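Local coordinates for catalase-3 (PDB 4AJ9) that catalyses the breakdown of hydrogen peroxide to oxygen and water with a haem cofactor, protecting cells from peroxide damage, at the interface of chains A and B. Numbering follows the deposited sequence. Chains: chain A/B, Catalase-3.

Contact 1: the interface of chains A and B. Residues chain A 151, 350-351, 354-355; chain B 51, 54-55.
The hydroxyl OG of A:Ser351 donates a hydrogen bond to the carboxylate oxygen OD1 of B:Asp55, at 2.7 Å. It arrives on the syn side of the carboxylate but 34° out of its plane. B:Asp55 ends helix 45-55 of its chain. It lies against A:Ser351, A:Asp354 and A:Thr355, which follow one another along one side of helix 343-360. Its CG is anti to its own carbonyl carbon (chi1 -70°), which turns the carboxylate toward A:Ser351. The main-chain oxygen has its own partner. The hydroxyl OG1 of A:Thr355 donates to the backbone O of B:Asp55 at 2.9 Å, in the carbonyl plane and on a lone pair. Two hydroxyls one helical turn apart thus hold both the side chain and the backbone of B:Asp55.

The other carboxylate oxygen, OD2 of B:Asp55, lies 2.7 Å from OD2 of A:Asp354. The carboxylate planes are turned obliquely. Oxygens this close would fit a proton shared between them if one acid is protonated; the structure alone does not show it. The same A:Asp354 oxygen also sits too close to a carbon of B:Asp55, so the detail here is doubtful.

Less polar contacts flank this centre. CE2 of A:Tyr350 approaches CB of B:Leu51 at 4.0 Å. CB of A:Asp354, from the same chain, lies over one face of the tyrosine ring, toward its rim. Farther along, A:Phe151 and B:Phe54 meet edge to face, their planes 82° apart. CD2 of A:Phe151 lies 3.6 Å from CE2 of B:Phe54.

This is a subunit interface of the catalase fold. Helix 343-360 also carries A:Tyr352, the proximal tyrosine that binds the haem iron. The centre of the contact is about 12 Å from the distal A:His65. The partner chain therefore packs against the proximal helix and probably helps to keep it in place beside the haem.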
ATOM      1  N   PHE A 151     -15.215 -20.370  -2.510  1.00  4.47           N
ATOM      2  CA  PHE A 151     -14.285 -20.354  -1.376  1.00  1.39           C
ATOM      3  C   PHE A 151     -14.614 -19.258  -0.349  1.00  2.62           C
ATOM      4  O   PHE A 151     -14.592 -19.515   0.862  1.00  2.25           O
ATOM      5  CB  PHE A 151     -12.836 -20.241  -1.849  1.00  1.62           C
ATOM      6  CG  PHE A 151     -11.810 -20.496  -0.769  1.00  3.09           C
ATOM      7  CD1 PHE A 151     -11.684 -21.750  -0.191  1.00  3.37           C
ATOM      8  CD2 PHE A 151     -10.940 -19.494  -0.366  1.00  4.81           C
ATOM      9  CE1 PHE A 151     -10.726 -21.990   0.787  1.00  5.47           C
ATOM     10  CE2 PHE A 151      -9.976 -19.734   0.606  1.00  3.01           C
ATOM     11  CZ  PHE A 151      -9.871 -20.985   1.186  1.00  4.25           C
ATOM     12  N   TYR A 350      -5.342 -18.436  -9.557  1.00  5.43           N
ATOM     13  CA  TYR A 350      -5.563 -17.000  -9.571  1.00  2.01           C
ATOM     14  C   TYR A 350      -5.402 -16.391  -8.178  1.00  3.58           C
ATOM     15  O   TYR A 350      -4.737 -15.368  -8.008  1.00  2.98           O
ATOM     16  CB  TYR A 350      -6.970 -16.669 -10.104  1.00  5.14           C
ATOM     17  CG  TYR A 350      -7.355 -15.238  -9.799  1.00  3.07           C
ATOM     18  CD1 TYR A 350      -6.890 -14.199 -10.588  1.00  2.99           C
ATOM     19  CD2 TYR A 350      -8.153 -14.927  -8.694  1.00  2.81           C
ATOM     20  CE1 TYR A 350      -7.202 -12.888 -10.297  1.00  5.28           C
ATOM     21  CE2 TYR A 350      -8.479 -13.609  -8.390  1.00  2.48           C
ATOM     22  CZ  TYR A 350      -8.000 -12.597  -9.209  1.00  3.89           C
ATOM     23  OH  TYR A 350      -8.303 -11.293  -8.941  1.00  3.65           O
ATOM     24  N   SER A 351      -6.000 -17.046  -7.191  0.57  3.41           N
ATOM     25  CA  SER A 351      -6.130 -16.479  -5.852  0.57  2.26           C
ATOM     26  C   SER A 351      -4.793 -16.242  -5.144  0.57  3.21           C
ATOM     27  O   SER A 351      -4.587 -15.199  -4.516  0.57  3.18           O
ATOM     28  CB  SER A 351      -7.039 -17.375  -5.003  0.57  3.78           C
ATOM     29  OG  SER A 351      -7.147 -16.897  -3.683  0.57  1.55           O
ATOM     30  N   ASP A 354      -2.714 -13.329  -6.657  1.00  2.21           N
ATOM     31  CA  ASP A 354      -3.376 -12.056  -6.357  1.00  2.30           C
ATOM     32  C   ASP A 354      -3.227 -11.646  -4.893  1.00  3.77           C
ATOM     33  O   ASP A 354      -2.940 -10.485  -4.570  1.00  4.68           O
ATOM     34  CB  ASP A 354      -4.868 -12.147  -6.678  1.00  4.21           C
ATOM     35  CG  ASP A 354      -5.634 -10.933  -6.185  1.00  3.48           C
ATOM     36  OD1 ASP A 354      -5.266  -9.803  -6.571  1.00  3.83           O
ATOM     37  OD2 ASP A 354      -6.584 -11.115  -5.398  1.00  4.07           O
ATOM     38  N   THR A 355      -3.432 -12.604  -4.001  1.00  3.57           N
ATOM     39  CA  THR A 355      -3.427 -12.297  -2.577  1.00  3.48           C
ATOM     40  C   THR A 355      -2.056 -11.820  -2.087  1.00  4.41           C
ATOM     41  O   THR A 355      -1.952 -11.139  -1.057  1.00  3.37           O
ATOM     42  CB  THR A 355      -3.920 -13.500  -1.739  1.00  3.86           C
ATOM     43  OG1 THR A 355      -4.339 -13.041  -0.454  1.00  2.58           O
ATOM     44  CG2 THR A 355      -2.804 -14.519  -1.552  1.00  2.43           C
TER
ATOM     45  N   LEU B  51     -13.338 -13.208  -6.030  1.00  1.50           N
ATOM     46  CA  LEU B  51     -12.145 -13.685  -5.335  1.00  2.31           C
ATOM     47  C   LEU B  51     -11.136 -12.578  -5.068  1.00  3.31           C
ATOM     48  O   LEU B  51     -10.429 -12.636  -4.069  1.00  1.44           O
ATOM     49  CB  LEU B  51     -11.482 -14.865  -6.069  1.00  3.22           C
ATOM     50  CG  LEU B  51     -11.983 -16.250  -5.610  1.00  5.77           C
ATOM     51  CD1 LEU B  51     -11.582 -16.519  -4.159  1.00  2.84           C
ATOM     52  CD2 LEU B  51     -13.509 -16.407  -5.781  1.00  4.46           C
ATOM     53  N   PHE B  54     -12.194 -11.056  -1.815  1.00  3.01           N
ATOM     54  CA  PHE B  54     -11.854 -11.993  -0.750  1.00  3.65           C
ATOM     55  C   PHE B  54     -10.336 -11.984  -0.488  1.00  1.82           C
ATOM     56  O   PHE B  54      -9.878 -11.848   0.641  1.00  2.23           O
ATOM     57  CB  PHE B  54     -12.311 -13.412  -1.114  1.00  1.20           C
ATOM     58  CG  PHE B  54     -11.816 -14.453  -0.159  1.00  3.04           C
ATOM     59  CD1 PHE B  54     -12.466 -14.655   1.051  1.00  1.38           C
ATOM     60  CD2 PHE B  54     -10.667 -15.181  -0.440  1.00  1.37           C
ATOM     61  CE1 PHE B  54     -12.005 -15.595   1.955  1.00  2.18           C
ATOM     62  CE2 PHE B  54     -10.189 -16.112   0.456  1.00  2.58           C
ATOM     63  CZ  PHE B  54     -10.865 -16.326   1.663  1.00  2.41           C
ATOM     64  N   ASP B  55      -9.563 -12.130  -1.553  1.00  2.68           N
ATOM     65  CA  ASP B  55      -8.110 -12.202  -1.450  1.00  2.66           C
ATOM     66  C   ASP B  55      -7.546 -10.982  -0.719  1.00  1.98           C
ATOM     67  O   ASP B  55      -6.439 -11.027  -0.179  1.00  1.90           O
ATOM     68  CB  ASP B  55      -7.490 -12.240  -2.853  1.00  2.06           C
ATOM     69  CG  ASP B  55      -7.754 -13.546  -3.602  1.00  6.57           C
ATOM     70  OD1 ASP B  55      -8.179 -14.549  -2.970  1.00  4.01           O
ATOM     71  OD2 ASP B  55      -7.515 -13.568  -4.841  1.00  2.38           O
TER

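Contact 2: the interface of chains A and B. Residues chain A 149-150, 152-153, 183; chain B 28-29, 50.
The guanidinium of A:Arg150 takes the backbone O of B:Gln29 side-on. This is a polar junction between subunits of the catalase family. NE of A:Arg150 donates to O of B:Gln29 at 2.7 Å. NH2 of A:Arg150 donates to the same O of B:Gln29 at 3.0 Å. The shared oxygen lies in the guanidinium plane. The NE bond is also in the carbonyl plane, whereas NH2 comes from above it. The extended arginine crosses the B:Gln29 side chain at about a right angle, its CG and CD beside OE1.

B:Gln29 is bent at chi2 (-62°), which folds its amide back toward A:Asp153. The two side chains come from opposite directions, with amide and carboxylate planes 52° apart. NE2 of B:Gln29 donates to OD2 of A:Asp153 at 3.1 Å from above the carboxylate plane. NE2 also donates to OE1 of B:Glu28, which fixes the amide's rotation. OE1 of B:Gln29 is linked to NE2 of A:Gln183 through water 1 and water 3.

B:Lys50, fully extended from helix 45-55, crosses A:Asp153 at about a right angle and meets OD2 from the opposite face to B:Gln29. NZ of B:Lys50 forms a salt bridge with OD2 of A:Asp153 at 2.8 Å, on the syn side. NZ of B:Lys50 also donates to the backbone O of A:Ile149 at 3.0 Å. It bonds the backbone O of B:Glu28. A second salt bridge runs from NZ of B:Lys50 to OE2 of B:Glu28 at 2.7 Å. The ammonium lies between two carboxylates and probably offsets their repulsion. Water 2 joins OD1 of A:Asp153 to OE2 of B:Glu28.

CD1 of A:Ile149 packs on B:Glu28 and its CG2 on CA of B:Gln29. CG of A:Pro152 lies 4.0 Å from CE of B:Lys50.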
ATOM      1  N   ILE A 149     -14.965 -20.787  -6.844  1.00  2.11           N
ATOM      2  CA  ILE A 149     -15.753 -19.564  -6.760  1.00  2.28           C
ATOM      3  C   ILE A 149     -16.493 -19.496  -5.408  1.00  5.06           C
ATOM      4  O   ILE A 149     -16.847 -18.417  -4.921  1.00  2.04           O
ATOM      5  CB  ILE A 149     -16.690 -19.393  -7.992  1.00  2.40           C
ATOM      6  CG1 ILE A 149     -17.194 -17.948  -8.090  1.00  2.98           C
ATOM      7  CG2 ILE A 149     -17.849 -20.414  -7.976  1.00  2.76           C
ATOM      8  CD1 ILE A 149     -17.824 -17.566  -9.460  1.00  1.63           C
ATOM      9  N   ARG A 150     -16.666 -20.662  -4.795  1.00  2.28           N
ATOM     10  CA  ARG A 150     -17.389 -20.810  -3.538  1.00  3.14           C
ATOM     11  C   ARG A 150     -16.500 -20.638  -2.304  1.00  4.93           C
ATOM     12  O   ARG A 150     -16.968 -20.758  -1.171  1.00  2.54           O
ATOM     13  CB  ARG A 150     -18.032 -22.195  -3.498  1.00  4.31           C
ATOM     14  CG  ARG A 150     -19.052 -22.384  -4.599  1.00  5.86           C
ATOM     15  CD  ARG A 150     -19.616 -23.782  -4.662  1.00  6.42           C
ATOM     16  NE  ARG A 150     -20.344 -23.948  -5.910  1.00  4.87           N
ATOM     17  CZ  ARG A 150     -21.093 -24.996  -6.223  1.00 14.00           C
ATOM     18  NH1 ARG A 150     -21.228 -26.012  -5.367  1.00 11.38           N
ATOM     19  NH2 ARG A 150     -21.709 -25.020  -7.399  1.00  9.98           N
ATOM     20  N   PRO A 152     -14.930 -18.036  -0.822  1.00  2.78           N
ATOM     21  CA  PRO A 152     -15.311 -16.994   0.145  1.00  2.67           C
ATOM     22  C   PRO A 152     -16.567 -17.354   0.935  1.00  2.93           C
ATOM     23  O   PRO A 152     -16.708 -16.938   2.080  1.00  5.73           O
ATOM     24  CB  PRO A 152     -15.565 -15.758  -0.739  1.00  3.24           C
ATOM     25  CG  PRO A 152     -14.790 -16.019  -2.003  1.00  1.65           C
ATOM     26  CD  PRO A 152     -14.871 -17.516  -2.202  1.00  1.94           C
ATOM     27  N   ASP A 153     -17.474 -18.121   0.341  1.00  2.65           N
ATOM     28  CA  ASP A 153     -18.667 -18.526   1.069  1.00  2.95           C
ATOM     29  C   ASP A 153     -18.303 -19.479   2.184  1.00  5.16           C
ATOM     30  O   ASP A 153     -18.687 -19.283   3.338  1.00  3.98           O
ATOM     31  CB  ASP A 153     -19.668 -19.169   0.129  1.00  3.07           C
ATOM     32  CG  ASP A 153     -20.045 -18.241  -0.995  1.00  3.60           C
ATOM     33  OD1 ASP A 153     -20.644 -17.178  -0.690  1.00  3.01           O
ATOM     34  OD2 ASP A 153     -19.699 -18.544  -2.155  1.00  3.12           O
ATOM     35  N   GLN A 183     -24.583 -26.856   1.761  1.00  2.45           N
ATOM     36  CA  GLN A 183     -23.653 -27.184   0.684  1.00  4.13           C
ATOM     37  C   GLN A 183     -23.057 -28.550   1.019  1.00  3.19           C
ATOM     38  O   GLN A 183     -21.934 -28.638   1.501  1.00  6.44           O
ATOM     39  CB  GLN A 183     -22.541 -26.123   0.624  1.00  2.22           C
ATOM     40  CG  GLN A 183     -21.626 -26.192  -0.600  1.00  5.43           C
ATOM     41  CD  GLN A 183     -22.373 -25.904  -1.872  1.00  9.73           C
ATOM     42  OE1 GLN A 183     -23.084 -26.770  -2.393  1.00  9.46           O
ATOM     43  NE2 GLN A 183     -22.248 -24.672  -2.373  1.00  4.28           N
TER
ATOM     44  N   GLU B  28     -22.918 -16.458  -8.880  1.00  4.12           N
ATOM     45  CA  GLU B  28     -21.491 -16.567  -8.586  1.00  6.79           C
ATOM     46  C   GLU B  28     -21.186 -17.814  -7.781  1.00  9.73           C
ATOM     47  O   GLU B  28     -20.365 -17.806  -6.856  1.00  4.48           O
ATOM     48  CB  GLU B  28     -20.969 -15.292  -7.906  1.00  6.92           C
ATOM     49  CG  GLU B  28     -21.928 -14.672  -6.892  1.00  9.09           C
ATOM     50  CD  GLU B  28     -22.093 -15.524  -5.667  1.00  7.76           C
ATOM     51  OE1 GLU B  28     -22.940 -16.439  -5.679  1.00  7.48           O
ATOM     52  OE2 GLU B  28     -21.368 -15.277  -4.690  1.00  7.27           O
ATOM     53  N   GLN B  29     -21.866 -18.892  -8.155  1.00  7.54           N
ATOM     54  CA  GLN B  29     -21.651 -20.194  -7.541  1.00  6.51           C
ATOM     55  C   GLN B  29     -20.976 -21.193  -8.496  1.00  6.80           C
ATOM     56  O   GLN B  29     -20.640 -22.305  -8.093  1.00  4.87           O
ATOM     57  CB  GLN B  29     -22.979 -20.741  -7.013  1.00  7.99           C
ATOM     58  CG  GLN B  29     -23.479 -19.979  -5.797  1.00  4.56           C
ATOM     59  CD  GLN B  29     -22.504 -20.092  -4.642  1.00  5.31           C
ATOM     60  OE1 GLN B  29     -22.084 -21.193  -4.271  1.00 10.58           O
ATOM     61  NE2 GLN B  29     -22.111 -18.956  -4.090  1.00  5.38           N
ATOM     62  N   LYS B  50     -14.998 -11.444  -7.473  1.00  2.33           N
ATOM     63  CA  LYS B  50     -15.433 -11.988  -6.195  1.00  2.11           C
ATOM     64  C   LYS B  50     -14.218 -12.442  -5.396  1.00  1.53           C
ATOM     65  O   LYS B  50     -14.061 -12.082  -4.237  1.00  3.44           O
ATOM     66  CB  LYS B  50     -16.414 -13.154  -6.380  1.00  1.44           C
ATOM     67  CG  LYS B  50     -16.819 -13.798  -5.047  1.00  2.73           C
ATOM     68  CD  LYS B  50     -17.754 -14.986  -5.270  1.00  1.74           C
ATOM     69  CE  LYS B  50     -18.239 -15.572  -3.942  1.00  2.72           C
ATOM     70  NZ  LYS B  50     -19.154 -16.728  -4.176  1.00  1.60           N
TER
HETATM   71  O   HOH W   1     -21.047 -22.102  -1.965  1.00  4.36           O
HETATM   72  O   HOH W   2     -21.934 -15.422  -2.159  1.00 10.12           O
HETATM   73  O   HOH W   3     -23.627 -23.302  -4.480  1.00 11.06           O

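Contact 1 and contact 2 lie about 11 Å apart, measured between the centres of their C-alpha atoms, and form parts of one two-fold interface. Both use helix 45-55 of chain B and helix 151-158 of chain A. Contact 1 adds the proximal helix 343-360. Contact 2 adds the 3-10 helix 148-150 and the loop residues B:Glu28 and B:Gln29. The centre of contact 2 is about 16 Å from A:His65, farther from the active site than contact 1. Each contact recurs with the chains exchanged. Together they probably help to hold the tetramer of the deposited assembly and tie subunit packing to the surroundings of the haem.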